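Local structure of B-cell lymphoma 3-encoded protein (Homo sapiens, 1K1A) at residues T118-A123 against L134-G139; S152-A157 against A174-Q179. The protein regulates transcription of NF-kappa-B target genes, keeping p50 from entering the nucleus when in the cytoplasm and acting as a transcriptional activator in the nucleus. One frame throughout, in Å; residues are numbered along the deposited sequence.

Interaction 1 (T118-A123 against L134-G139); sequences TALHVA and LLLERG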
loop_
_atom_site.group_PDB
_atom_site.type_symbol
_atom_site.label_atom_id
_atom_site.label_comp_id
_atom_site.label_asym_id
_atom_site.label_seq_id
_atom_site.Cartn_x
_atom_site.Cartn_y
_atom_site.Cartn_z
ATOM N N THR A 118 4.341 3.588 -1.162
ATOM C CA THR A 118 4.073 3.103 0.184
ATOM C C THR A 118 3.158 1.901 0.073
ATOM O O THR A 118 2.626 1.621 -0.997
ATOM C CB THR A 118 3.338 4.159 1.019
ATOM O OG1 THR A 118 2.034 4.387 0.452
ATOM C CG2 THR A 118 4.027 5.509 0.928
ATOM N N ALA A 119 2.977 1.203 1.191
ATOM C CA ALA A 119 2.037 0.096 1.264
ATOM C C ALA A 119 0.624 0.551 0.885
ATOM O O ALA A 119 -0.108 -0.178 0.216
ATOM C CB ALA A 119 2.047 -0.504 2.648
ATOM N N LEU A 120 0.253 1.758 1.304
ATOM C CA LEU A 120 -1.063 2.312 0.972
ATOM C C LEU A 120 -1.278 2.460 -0.541
ATOM O O LEU A 120 -2.356 2.138 -1.059
ATOM C CB LEU A 120 -1.302 3.647 1.696
ATOM C CG LEU A 120 -2.660 4.295 1.441
ATOM C CD1 LEU A 120 -3.768 3.311 1.810
ATOM C CD2 LEU A 120 -2.802 5.583 2.237
ATOM N N HIS A 121 -0.264 2.952 -1.250
ATOM C CA HIS A 121 -0.341 3.058 -2.712
ATOM C C HIS A 121 -0.604 1.685 -3.324
ATOM O O HIS A 121 -1.475 1.530 -4.169
ATOM C CB HIS A 121 0.956 3.622 -3.311
ATOM C CG HIS A 121 1.185 5.075 -3.024
ATOM N ND1 HIS A 121 0.435 6.079 -3.602
ATOM C CD2 HIS A 121 2.109 5.695 -2.252
ATOM C CE1 HIS A 121 0.877 7.252 -3.182
ATOM N NE2 HIS A 121 1.884 7.046 -2.354
ATOM N N VAL A 122 0.180 0.694 -2.908
ATOM C CA VAL A 122 0.013 -0.676 -3.384
ATOM C C VAL A 122 -1.398 -1.200 -3.102
ATOM O O VAL A 122 -2.053 -1.749 -3.989
ATOM C CB VAL A 122 1.043 -1.625 -2.739
ATOM C CG1 VAL A 122 0.755 -3.066 -3.129
ATOM C CG2 VAL A 122 2.461 -1.239 -3.160
ATOM N N ALA A 123 -1.872 -1.009 -1.877
ATOM C CA ALA A 123 -3.199 -1.482 -1.505
ATOM C C ALA A 123 -4.305 -0.850 -2.363
ATOM O O ALA A 123 -5.227 -1.537 -2.819
ATOM C CB ALA A 123 -3.466 -1.232 -0.015
ATOM N N LEU A 134 -7.435 -1.133 6.960
ATOM C CA LEU A 134 -6.576 -1.465 8.088
ATOM C C LEU A 134 -5.336 -0.564 8.133
ATOM O O LEU A 134 -4.978 -0.063 9.189
ATOM C CB LEU A 134 -6.173 -2.934 8.036
ATOM C CG LEU A 134 -5.262 -3.444 9.145
ATOM C CD1 LEU A 134 -5.916 -3.208 10.511
ATOM C CD2 LEU A 134 -4.952 -4.925 8.907
ATOM N N LEU A 135 -4.686 -0.355 6.987
ATOM C CA LEU A 135 -3.535 0.545 6.939
ATOM C C LEU A 135 -3.902 1.926 7.509
ATOM O O LEU A 135 -3.175 2.490 8.317
ATOM C CB LEU A 135 -3.030 0.698 5.500
ATOM C CG LEU A 135 -2.317 -0.524 4.906
ATOM C CD1 LEU A 135 -2.103 -0.324 3.425
ATOM C CD2 LEU A 135 -0.986 -0.796 5.618
ATOM N N LEU A 136 -5.040 2.454 7.077
ATOM C CA LEU A 136 -5.484 3.772 7.517
ATOM C C LEU A 136 -5.817 3.817 9.010
ATOM O O LEU A 136 -5.595 4.831 9.674
ATOM C CB LEU A 136 -6.682 4.234 6.687
ATOM C CG LEU A 136 -6.373 4.486 5.203
ATOM C CD1 LEU A 136 -7.645 4.775 4.441
ATOM C CD2 LEU A 136 -5.360 5.639 5.034
ATOM N N GLU A 137 -6.347 2.715 9.531
ATOM C CA GLU A 137 -6.703 2.636 10.947
ATOM C C GLU A 137 -5.446 2.552 11.809
ATOM O O GLU A 137 -5.463 2.901 12.995
ATOM C CB GLU A 137 -7.589 1.418 11.209
ATOM C CG GLU A 137 -9.019 1.566 10.719
ATOM C CD GLU A 137 -9.822 0.287 10.866
ATOM O OE1 GLU A 137 -9.211 -0.802 10.918
ATOM O OE2 GLU A 137 -11.067 0.368 10.916
ATOM N N ARG A 138 -4.348 2.094 11.215
ATOM C CA ARG A 138 -3.117 1.920 11.983
ATOM C C ARG A 138 -2.068 3.015 11.778
ATOM O O ARG A 138 -0.915 2.853 12.167
ATOM C CB ARG A 138 -2.533 0.532 11.767
ATOM C CG ARG A 138 -3.484 -0.594 12.162
ATOM C CD ARG A 138 -3.931 -0.573 13.623
ATOM N NE ARG A 138 -4.809 -1.706 13.923
ATOM C CZ ARG A 138 -4.395 -2.875 14.397
ATOM N NH1 ARG A 138 -3.108 -3.079 14.654
ATOM N NH2 ARG A 138 -5.274 -3.847 14.628
ATOM N N GLY A 139 -2.462 4.118 11.144
ATOM C CA GLY A 139 -1.589 5.277 11.051
ATOM C C GLY A 139 -0.932 5.623 9.719
ATOM O O GLY A 139 -0.146 6.575 9.668
#
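Leu135 drives its CD1 methyl onto the flank of helix 119-126, joining the two antiparallel helices of an ankyrin repeat, the fourth of the domain. The contact is van der Waals packing without a hydrogen bond between 118-123 and 134-139, and the backbones come nearest at Leu120 and Leu135, whose CA atoms are 6.7 Å apart.

The first group of contacts is all made by that one methyl. Leu135 CD1 sits 3.7 Å from Leu120 CA and 3.8 Å from both Ala119 O and Ala123 CB, with Ala119 CB a little farther off. The two alanines, one helical turn apart, have their CB atoms aimed at the second helix, and being so short they let the leucine branch reach down to the backbone between them. CB of Leu135 points toward the first helix, and with CG anti to the carbonyl carbon (chi1 -72°) the side chain carries CD1 onto it. Leu95 and Cys87 of the preceding repeat also touch it, which makes it part of the continuous core running through the stack.

A second group is leucine against leucine. The side chains of Leu120 and Leu136 cross at about a right angle and meet tip to tip, CD2 to CD2 at 3.8 Å. Leu136 also leans on Ile142, later in the same repeat, and on His172 of the next.

The polar work is done at the start of the first helix, away from the leucines. Thr118 is its N-cap: its OG1 accepts from His121 N at 3.2 Å, with an N-H...O angle of 164°.

Interaction 2 (S152-A157 against A174-Q179); sequences SPLIHA and ANVNAQ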
loop_
_atom_site.group_PDB
_atom_site.type_symbol
_atom_site.label_atom_id
_atom_site.label_comp_id
_atom_site.label_asym_id
_atom_site.label_seq_id
_atom_site.Cartn_x
_atom_site.Cartn_y
_atom_site.Cartn_z
ATOM N N SER A 152 -0.890 11.415 -4.829
ATOM C CA SER A 152 -1.432 10.865 -3.583
ATOM C C SER A 152 -2.253 9.644 -3.951
ATOM O O SER A 152 -2.590 9.466 -5.111
ATOM C CB SER A 152 -2.326 11.897 -2.892
ATOM O OG SER A 152 -3.482 12.167 -3.673
ATOM N N PRO A 153 -2.546 8.782 -2.984
ATOM C CA PRO A 153 -3.411 7.619 -3.226
ATOM C C PRO A 153 -4.749 8.007 -3.878
ATOM O O PRO A 153 -5.258 7.265 -4.721
ATOM C CB PRO A 153 -3.640 7.069 -1.819
ATOM C CG PRO A 153 -2.376 7.430 -1.087
ATOM C CD PRO A 153 -2.034 8.811 -1.603
ATOM N N LEU A 154 -5.303 9.153 -3.499
ATOM C CA LEU A 154 -6.580 9.585 -4.070
ATOM C C LEU A 154 -6.491 9.756 -5.587
ATOM O O LEU A 154 -7.379 9.324 -6.332
ATOM C CB LEU A 154 -7.067 10.884 -3.420
ATOM C CG LEU A 154 -8.411 11.408 -3.954
ATOM C CD1 LEU A 154 -9.503 10.356 -3.814
ATOM C CD2 LEU A 154 -8.812 12.701 -3.265
ATOM N N ILE A 155 -5.421 10.383 -6.045
ATOM C CA ILE A 155 -5.247 10.607 -7.474
ATOM C C ILE A 155 -5.050 9.273 -8.192
ATOM O O ILE A 155 -5.627 9.039 -9.263
ATOM C CB ILE A 155 -4.098 11.611 -7.733
ATOM C CG1 ILE A 155 -4.520 13.006 -7.255
ATOM C CG2 ILE A 155 -3.718 11.633 -9.210
ATOM C CD1 ILE A 155 -3.385 14.008 -7.107
ATOM N N HIS A 156 -4.286 8.372 -7.576
ATOM C CA HIS A 156 -4.111 7.038 -8.129
ATOM C C HIS A 156 -5.476 6.380 -8.309
ATOM O O HIS A 156 -5.763 5.813 -9.365
ATOM C CB HIS A 156 -3.227 6.171 -7.214
ATOM C CG HIS A 156 -1.759 6.461 -7.331
ATOM N ND1 HIS A 156 -1.017 6.111 -8.440
ATOM C CD2 HIS A 156 -0.891 7.043 -6.468
ATOM C CE1 HIS A 156 0.241 6.476 -8.261
ATOM N NE2 HIS A 156 0.345 7.039 -7.070
ATOM N N ALA A 157 -6.320 6.471 -7.281
ATOM C CA ALA A 157 -7.653 5.866 -7.316
ATOM C C ALA A 157 -8.519 6.453 -8.433
ATOM O O ALA A 157 -9.257 5.725 -9.110
ATOM C CB ALA A 157 -8.355 6.031 -5.966
ATOM N N ALA A 174 -8.989 12.121 3.185
ATOM C CA ALA A 174 -8.031 12.440 2.118
ATOM C C ALA A 174 -8.215 13.866 1.560
ATOM O O ALA A 174 -9.337 14.344 1.404
ATOM C CB ALA A 174 -8.139 11.425 0.992
ATOM N N ASN A 175 -7.103 14.525 1.259
ATOM C CA ASN A 175 -7.126 15.857 0.674
ATOM C C ASN A 175 -7.620 15.785 -0.767
ATOM O O ASN A 175 -6.905 15.344 -1.652
ATOM C CB ASN A 175 -5.734 16.486 0.737
ATOM C CG ASN A 175 -5.679 17.848 0.078
ATOM O OD1 ASN A 175 -6.715 18.444 -0.234
ATOM N ND2 ASN A 175 -4.466 18.347 -0.147
ATOM N N VAL A 176 -8.855 16.218 -0.991
ATOM C CA VAL A 176 -9.468 16.123 -2.305
ATOM C C VAL A 176 -8.808 17.083 -3.323
ATOM O O VAL A 176 -8.906 16.891 -4.541
ATOM C CB VAL A 176 -11.014 16.358 -2.208
ATOM C CG1 VAL A 176 -11.330 17.818 -1.885
ATOM C CG2 VAL A 176 -11.708 15.914 -3.475
ATOM N N ASN A 177 -8.103 18.087 -2.821
ATOM C CA ASN A 177 -7.447 19.054 -3.696
ATOM C C ASN A 177 -5.921 18.909 -3.828
ATOM O O ASN A 177 -5.233 19.838 -4.251
ATOM C CB ASN A 177 -7.829 20.470 -3.299
ATOM C CG ASN A 177 -9.290 20.760 -3.555
ATOM O OD1 ASN A 177 -9.814 20.455 -4.626
ATOM N ND2 ASN A 177 -9.964 21.335 -2.564
ATOM N N ALA A 178 -5.409 17.730 -3.504
ATOM C CA ALA A 178 -3.992 17.441 -3.709
ATOM C C ALA A 178 -3.631 17.577 -5.193
ATOM O O ALA A 178 -4.439 17.250 -6.069
ATOM C CB ALA A 178 -3.666 16.046 -3.211
ATOM N N GLN A 179 -2.423 18.061 -5.478
ATOM C CA GLN A 179 -1.980 18.238 -6.871
ATOM C C GLN A 179 -0.725 17.434 -7.209
ATOM O O GLN A 179 0.155 17.235 -6.360
ATOM C CB GLN A 179 -1.701 19.716 -7.163
ATOM C CG GLN A 179 -2.927 20.613 -7.189
ATOM C CD GLN A 179 -2.550 22.092 -7.231
ATOM O OE1 GLN A 179 -2.664 22.738 -8.275
ATOM N NE2 GLN A 179 -2.081 22.615 -6.112
HETATM O O HOH W 1 -5.048 13.325 -1.433
HETATM O O HOH W 2 -0.469 14.665 -4.733
#
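Leu154 and Ile155 carry the close-packed part of this contact, where the first helix of the fifth ankyrin repeat meets the loop that leaves the second. Residues 174-179 are without regular secondary structure, but a type I beta turn from Asn175 to Ala178 folds them back beside the helix start. Leu154, its CG anti to the backbone N (chi1 -180°), sends CD2 onto the backbone at the head of that turn, 3.6 Å from Val176 CA and equally near Asn175 O. The CB of Ala174 and CG2 of Val176 lie farther out around the same methyl. Ile155 uses its extended CG1 branch instead: CD1 lies 3.6 Å from Ala178 O, so its tip too rests against backbone more than against a side chain. Ser152, at the N-cap position, adds ordinary packing, its OG 3.9 Å from Ala178 CB.

The looser side is at the exposed residues Asn175 and Gln179, whose backbone oxygens are reached from Ser152 through water. The buried Ser152 hydroxyl donates to a water 3.0 Å from OG, which in turn donates to Asn175 O. A second water links Gln179 O to Ser152 N, the latter bond being weak. With no direct hydrogen bond between the segments, these two waters are the polar bridges between helix start and loop. Within the turn, Asn175 OD1 accepts from Asn177 N at 3.0 Å, an Asx turn whose donor stands above the carbonyl plane.

Leu170 of helix 163-171 touches both Leu154 and Val176, while Pro153 lies against helix 119-126 of the repeat before; toward the next repeat, Asn177 OD1 accepts from Asp208 N.

Interactions 1 and 2 belong to successive ankyrin repeats, with centres 14 Å apart, and the chain completes interaction 1 before it reaches interaction 2. Each joins the first helix of its repeat to what comes later: in 118-123 against 134-139 the partner is the second helix, in 152-157 against 174-179 the loop beyond it. They meet directly through those first helices. The rings of His121 and His156 meet with their planes at about 75°, His121 ND1 lying 3.3 Å from His156 CD2, and Leu120 CD2 packs 3.8 Å from Pro153 CG. Asp146, in the intervening loop, touches His121 and accepts from His156 NE2.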